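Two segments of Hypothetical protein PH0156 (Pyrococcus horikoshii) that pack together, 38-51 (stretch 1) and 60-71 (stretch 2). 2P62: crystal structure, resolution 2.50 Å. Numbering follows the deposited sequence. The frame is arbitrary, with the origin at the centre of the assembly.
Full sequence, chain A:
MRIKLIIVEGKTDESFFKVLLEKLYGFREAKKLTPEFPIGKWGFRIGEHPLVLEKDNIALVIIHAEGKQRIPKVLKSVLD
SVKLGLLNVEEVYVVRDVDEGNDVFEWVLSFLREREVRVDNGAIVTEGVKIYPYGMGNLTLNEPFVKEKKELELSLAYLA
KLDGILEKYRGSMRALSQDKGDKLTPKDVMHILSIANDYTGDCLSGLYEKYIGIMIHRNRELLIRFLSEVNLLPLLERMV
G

Stretch 1, residues 38-51: PIGKWGFRIGEHPL
Stretch 2 (60-71) LVIIHAEGKQRI

Stretch 1 opens with a short helix, 39-42, with Pro 38 at the N-cap position, then runs as loop to Leu 51. Stretch 2 is strand at 60-63 and continues as loop or turn to Arg 70. They pair antiparallel at Leu 51 and Ile 62, CA atoms 5.1 Å apart. Leu 51 N donates to Ile 62 O (3.0 Å), and Ile 62 N to Leu 51 O (2.8 Å). Both side chains, apolar and buried, lie on the same sheet face, Leu 51 CD2 4.0 Å from Ile 62 CD1; Leu 51 is t,p and Ile 62 m,t.

Arg 70 and Arg 45 cover the most surface. Arg 70 points toward stretch 1, chi1 -146°, chi2 and chi3 extended, chi4 74°. Its long side chain reaches two backbone carbonyls: Arg 70 NE and NH2 make weak hydrogen bonds to Gly 43 O and Phe 44 O, both 3.3 Å. Its guanidinium face lies over Arg 45 CA, 3.1 Å from Arg 70 NH2. Gly 43, first past the helix, has positive phi (77°), which favours glycine. Arg 45 (p,t,p) sends NH1 to Glu 66 O (3.1 Å). Arg 45 NH1 lies 3.8 Å from Arg 70 NH1, close despite like charge.

Glu 48 OE1 sits 2.6 Å from Glu 66 OE2; protonation is undecided. Water 1 donates to Glu 48 OE2 (2.7 Å) and accepts from His 64 N (3.1 Å).

Buried, apolar Ile 63 (p,t) places CG2 over the Phe 44 ring, 4.1 Å from its centroid, and 3.5 Å from Pro 50 CB.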

# COMPACT_ATOMS: atom_id res chain seq x y z
N PRO A 38 -24.78 -1.65 -9.22
CA PRO A 38 -25.96 -1.62 -8.35
C PRO A 38 -25.92 -2.68 -7.25
O PRO A 38 -26.12 -3.87 -7.51
CB PRO A 38 -27.12 -1.82 -9.32
CG PRO A 38 -26.51 -2.68 -10.39
CD PRO A 38 -25.16 -2.02 -10.60
N ILE A 39 -25.66 -2.24 -6.02
CA ILE A 39 -25.58 -3.15 -4.88
C ILE A 39 -26.74 -4.14 -4.88
O ILE A 39 -26.57 -5.32 -4.55
CB ILE A 39 -25.58 -2.36 -3.55
CG1 ILE A 39 -25.46 -3.34 -2.37
CG2 ILE A 39 -26.84 -1.51 -3.44
CD1 ILE A 39 -25.42 -2.67 -1.01
N GLY A 40 -27.92 -3.67 -5.26
CA GLY A 40 -29.08 -4.55 -5.28
C GLY A 40 -28.87 -5.79 -6.12
O GLY A 40 -29.53 -6.81 -5.89
N LYS A 41 -27.95 -5.73 -7.07
CA LYS A 41 -27.68 -6.87 -7.94
C LYS A 41 -26.38 -7.60 -7.63
O LYS A 41 -26.34 -8.83 -7.72
CB LYS A 41 -27.70 -6.42 -9.40
CG LYS A 41 -29.06 -5.90 -9.83
CD LYS A 41 -29.30 -6.09 -11.32
CE LYS A 41 -28.36 -5.26 -12.17
NZ LYS A 41 -28.75 -5.35 -13.60
N TRP A 42 -25.34 -6.86 -7.27
CA TRP A 42 -24.05 -7.47 -6.96
C TRP A 42 -23.83 -7.74 -5.48
O TRP A 42 -23.06 -8.64 -5.12
CB TRP A 42 -22.91 -6.60 -7.48
CG TRP A 42 -22.82 -6.56 -8.97
CD1 TRP A 42 -23.44 -5.69 -9.81
CD2 TRP A 42 -22.06 -7.45 -9.79
NE1 TRP A 42 -23.11 -5.97 -11.11
CE2 TRP A 42 -22.27 -7.05 -11.13
CE3 TRP A 42 -21.23 -8.55 -9.53
CZ2 TRP A 42 -21.66 -7.70 -12.21
CZ3 TRP A 42 -20.63 -9.19 -10.61
CH2 TRP A 42 -20.85 -8.77 -11.93
N GLY A 43 -24.47 -6.97 -4.61
CA GLY A 43 -24.31 -7.17 -3.19
C GLY A 43 -23.00 -6.64 -2.64
O GLY A 43 -22.56 -7.03 -1.55
N PHE A 44 -22.37 -5.74 -3.39
CA PHE A 44 -21.10 -5.14 -2.96
C PHE A 44 -21.37 -4.07 -1.90
O PHE A 44 -22.51 -3.64 -1.72
CB PHE A 44 -20.39 -4.51 -4.17
CG PHE A 44 -19.95 -5.51 -5.21
CD1 PHE A 44 -19.66 -5.09 -6.51
CD2 PHE A 44 -19.83 -6.86 -4.90
CE1 PHE A 44 -19.26 -6.01 -7.49
CE2 PHE A 44 -19.43 -7.78 -5.87
CZ PHE A 44 -19.15 -7.36 -7.16
N ARG A 45 -20.32 -3.67 -1.19
CA ARG A 45 -20.47 -2.64 -0.16
C ARG A 45 -20.60 -1.26 -0.79
O ARG A 45 -20.26 -1.07 -1.96
CB ARG A 45 -19.28 -2.66 0.80
CG ARG A 45 -17.93 -2.48 0.14
CD ARG A 45 -16.80 -2.42 1.17
NE ARG A 45 -16.80 -3.57 2.07
CZ ARG A 45 -17.53 -3.66 3.19
NH1 ARG A 45 -17.46 -4.75 3.94
NH2 ARG A 45 -18.31 -2.65 3.56
N ILE A 46 -21.11 -0.32 -0.00
CA ILE A 46 -21.35 1.06 -0.43
C ILE A 46 -20.45 1.67 -1.51
O ILE A 46 -20.81 1.66 -2.69
CB ILE A 46 -21.36 2.03 0.79
CG1 ILE A 46 -20.57 1.43 1.96
CG2 ILE A 46 -22.80 2.32 1.19
CD1 ILE A 46 -19.09 1.23 1.71
N GLY A 47 -19.29 2.19 -1.11
CA GLY A 47 -18.40 2.82 -2.07
C GLY A 47 -17.26 1.95 -2.57
O GLY A 47 -16.09 2.28 -2.39
N GLU A 48 -17.60 0.84 -3.20
CA GLU A 48 -16.59 -0.07 -3.72
C GLU A 48 -16.44 0.05 -5.23
O GLU A 48 -17.43 0.03 -5.97
CB GLU A 48 -16.94 -1.52 -3.35
CG GLU A 48 -16.02 -2.54 -4.01
CD GLU A 48 -16.02 -3.86 -3.29
OE1 GLU A 48 -17.09 -4.50 -3.19
OE2 GLU A 48 -14.93 -4.27 -2.82
N HIS A 49 -15.20 0.17 -5.68
CA HIS A 49 -14.91 0.27 -7.11
C HIS A 49 -14.09 -0.95 -7.54
O HIS A 49 -12.86 -0.95 -7.46
CB HIS A 49 -14.15 1.57 -7.41
CG HIS A 49 -14.96 2.81 -7.17
ND1 HIS A 49 -15.55 3.09 -5.96
CD2 HIS A 49 -15.28 3.84 -7.99
CE1 HIS A 49 -16.20 4.24 -6.04
NE2 HIS A 49 -16.05 4.72 -7.26
N PRO A 50 -14.77 -2.00 -8.00
CA PRO A 50 -14.08 -3.22 -8.43
C PRO A 50 -13.25 -3.01 -9.69
O PRO A 50 -13.56 -2.16 -10.52
CB PRO A 50 -15.22 -4.21 -8.63
CG PRO A 50 -16.33 -3.35 -9.08
CD PRO A 50 -16.23 -2.14 -8.18
N LEU A 51 -12.20 -3.80 -9.83
CA LEU A 51 -11.36 -3.72 -11.00
C LEU A 51 -12.03 -4.49 -12.14
O LEU A 51 -12.44 -5.64 -11.97
CB LEU A 51 -9.99 -4.32 -10.68
CG LEU A 51 -8.99 -4.44 -11.82
CD1 LEU A 51 -8.57 -3.07 -12.34
CD2 LEU A 51 -7.79 -5.22 -11.29
N LEU A 60 -13.90 -9.42 -16.84
CA LEU A 60 -13.54 -10.00 -15.55
C LEU A 60 -13.69 -8.92 -14.48
O LEU A 60 -13.02 -7.89 -14.53
CB LEU A 60 -12.10 -10.50 -15.57
CG LEU A 60 -11.82 -11.61 -16.58
CD1 LEU A 60 -10.33 -11.88 -16.64
CD2 LEU A 60 -12.60 -12.86 -16.21
N VAL A 61 -14.58 -9.16 -13.54
CA VAL A 61 -14.82 -8.24 -12.45
C VAL A 61 -14.11 -8.80 -11.23
O VAL A 61 -14.49 -9.84 -10.70
CB VAL A 61 -16.33 -8.10 -12.16
CG1 VAL A 61 -16.55 -7.12 -11.01
CG2 VAL A 61 -17.05 -7.61 -13.42
N ILE A 62 -13.06 -8.12 -10.79
CA ILE A 62 -12.27 -8.55 -9.65
C ILE A 62 -12.55 -7.68 -8.43
O ILE A 62 -12.49 -6.45 -8.51
CB ILE A 62 -10.76 -8.46 -9.97
CG1 ILE A 62 -10.49 -9.15 -11.30
CG2 ILE A 62 -9.93 -9.07 -8.85
CD1 ILE A 62 -9.08 -8.99 -11.75
N ILE A 63 -12.86 -8.32 -7.30
CA ILE A 63 -13.12 -7.59 -6.06
C ILE A 63 -12.29 -8.16 -4.93
O ILE A 63 -11.96 -9.35 -4.94
CB ILE A 63 -14.61 -7.68 -5.63
CG1 ILE A 63 -15.01 -9.13 -5.38
CG2 ILE A 63 -15.51 -7.09 -6.69
CD1 ILE A 63 -16.43 -9.30 -4.91
N HIS A 64 -11.94 -7.31 -3.96
CA HIS A 64 -11.16 -7.73 -2.80
C HIS A 64 -11.61 -6.94 -1.57
O HIS A 64 -12.43 -6.03 -1.69
CB HIS A 64 -9.67 -7.51 -3.03
CG HIS A 64 -9.27 -6.06 -3.02
ND1 HIS A 64 -9.38 -5.25 -4.13
CD2 HIS A 64 -8.77 -5.29 -2.03
CE1 HIS A 64 -8.97 -4.04 -3.83
NE2 HIS A 64 -8.59 -4.03 -2.56
N ALA A 65 -11.05 -7.28 -0.41
CA ALA A 65 -11.37 -6.62 0.86
C ALA A 65 -12.89 -6.50 1.03
O ALA A 65 -13.41 -5.50 1.51
CB ALA A 65 -10.72 -5.22 0.92
N GLU A 66 -13.59 -7.55 0.60
CA GLU A 66 -15.04 -7.56 0.70
C GLU A 66 -15.46 -7.90 2.12
O GLU A 66 -16.42 -7.33 2.65
CB GLU A 66 -15.63 -8.58 -0.28
CG GLU A 66 -17.05 -8.25 -0.71
CD GLU A 66 -17.13 -6.98 -1.55
OE1 GLU A 66 -18.24 -6.43 -1.73
OE2 GLU A 66 -16.07 -6.54 -2.03
N GLY A 67 -14.73 -8.82 2.75
CA GLY A 67 -15.06 -9.22 4.11
C GLY A 67 -15.35 -10.71 4.20
O GLY A 67 -16.11 -11.25 3.40
N LYS A 68 -14.75 -11.36 5.19
CA LYS A 68 -14.94 -12.80 5.40
C LYS A 68 -16.42 -13.11 5.62
O LYS A 68 -16.86 -14.25 5.43
CB LYS A 68 -14.13 -13.25 6.62
CG LYS A 68 -13.83 -14.74 6.68
CD LYS A 68 -12.76 -15.12 5.66
CE LYS A 68 -12.32 -16.57 5.83
NZ LYS A 68 -11.17 -16.89 4.95
N GLN A 69 -17.18 -12.09 6.00
CA GLN A 69 -18.61 -12.25 6.28
C GLN A 69 -19.51 -11.71 5.17
O GLN A 69 -20.73 -11.88 5.22
CB GLN A 69 -18.94 -11.57 7.60
CG GLN A 69 -20.34 -11.80 8.10
CD GLN A 69 -20.58 -11.17 9.45
OE1 GLN A 69 -19.90 -11.49 10.42
NE2 GLN A 69 -21.55 -10.26 9.51
N ARG A 70 -18.91 -11.06 4.18
CA ARG A 70 -19.68 -10.49 3.08
C ARG A 70 -19.64 -11.35 1.82
O ARG A 70 -20.49 -11.19 0.94
CB ARG A 70 -19.18 -9.08 2.76
CG ARG A 70 -20.29 -8.13 2.31
CD ARG A 70 -19.76 -6.94 1.53
NE ARG A 70 -20.84 -6.04 1.13
CZ ARG A 70 -21.48 -5.22 1.95
NH1 ARG A 70 -21.15 -5.17 3.24
NH2 ARG A 70 -22.45 -4.44 1.50
N ILE A 71 -18.66 -12.24 1.72
CA ILE A 71 -18.52 -13.13 0.57
C ILE A 71 -19.84 -13.86 0.27
O ILE A 71 -20.30 -13.88 -0.87
CB ILE A 71 -17.41 -14.20 0.80
CG1 ILE A 71 -16.06 -13.54 1.04
CG2 ILE A 71 -17.35 -15.15 -0.40
CD1 ILE A 71 -15.56 -12.67 -0.09
O HOH W 1 -12.85 -4.39 -4.55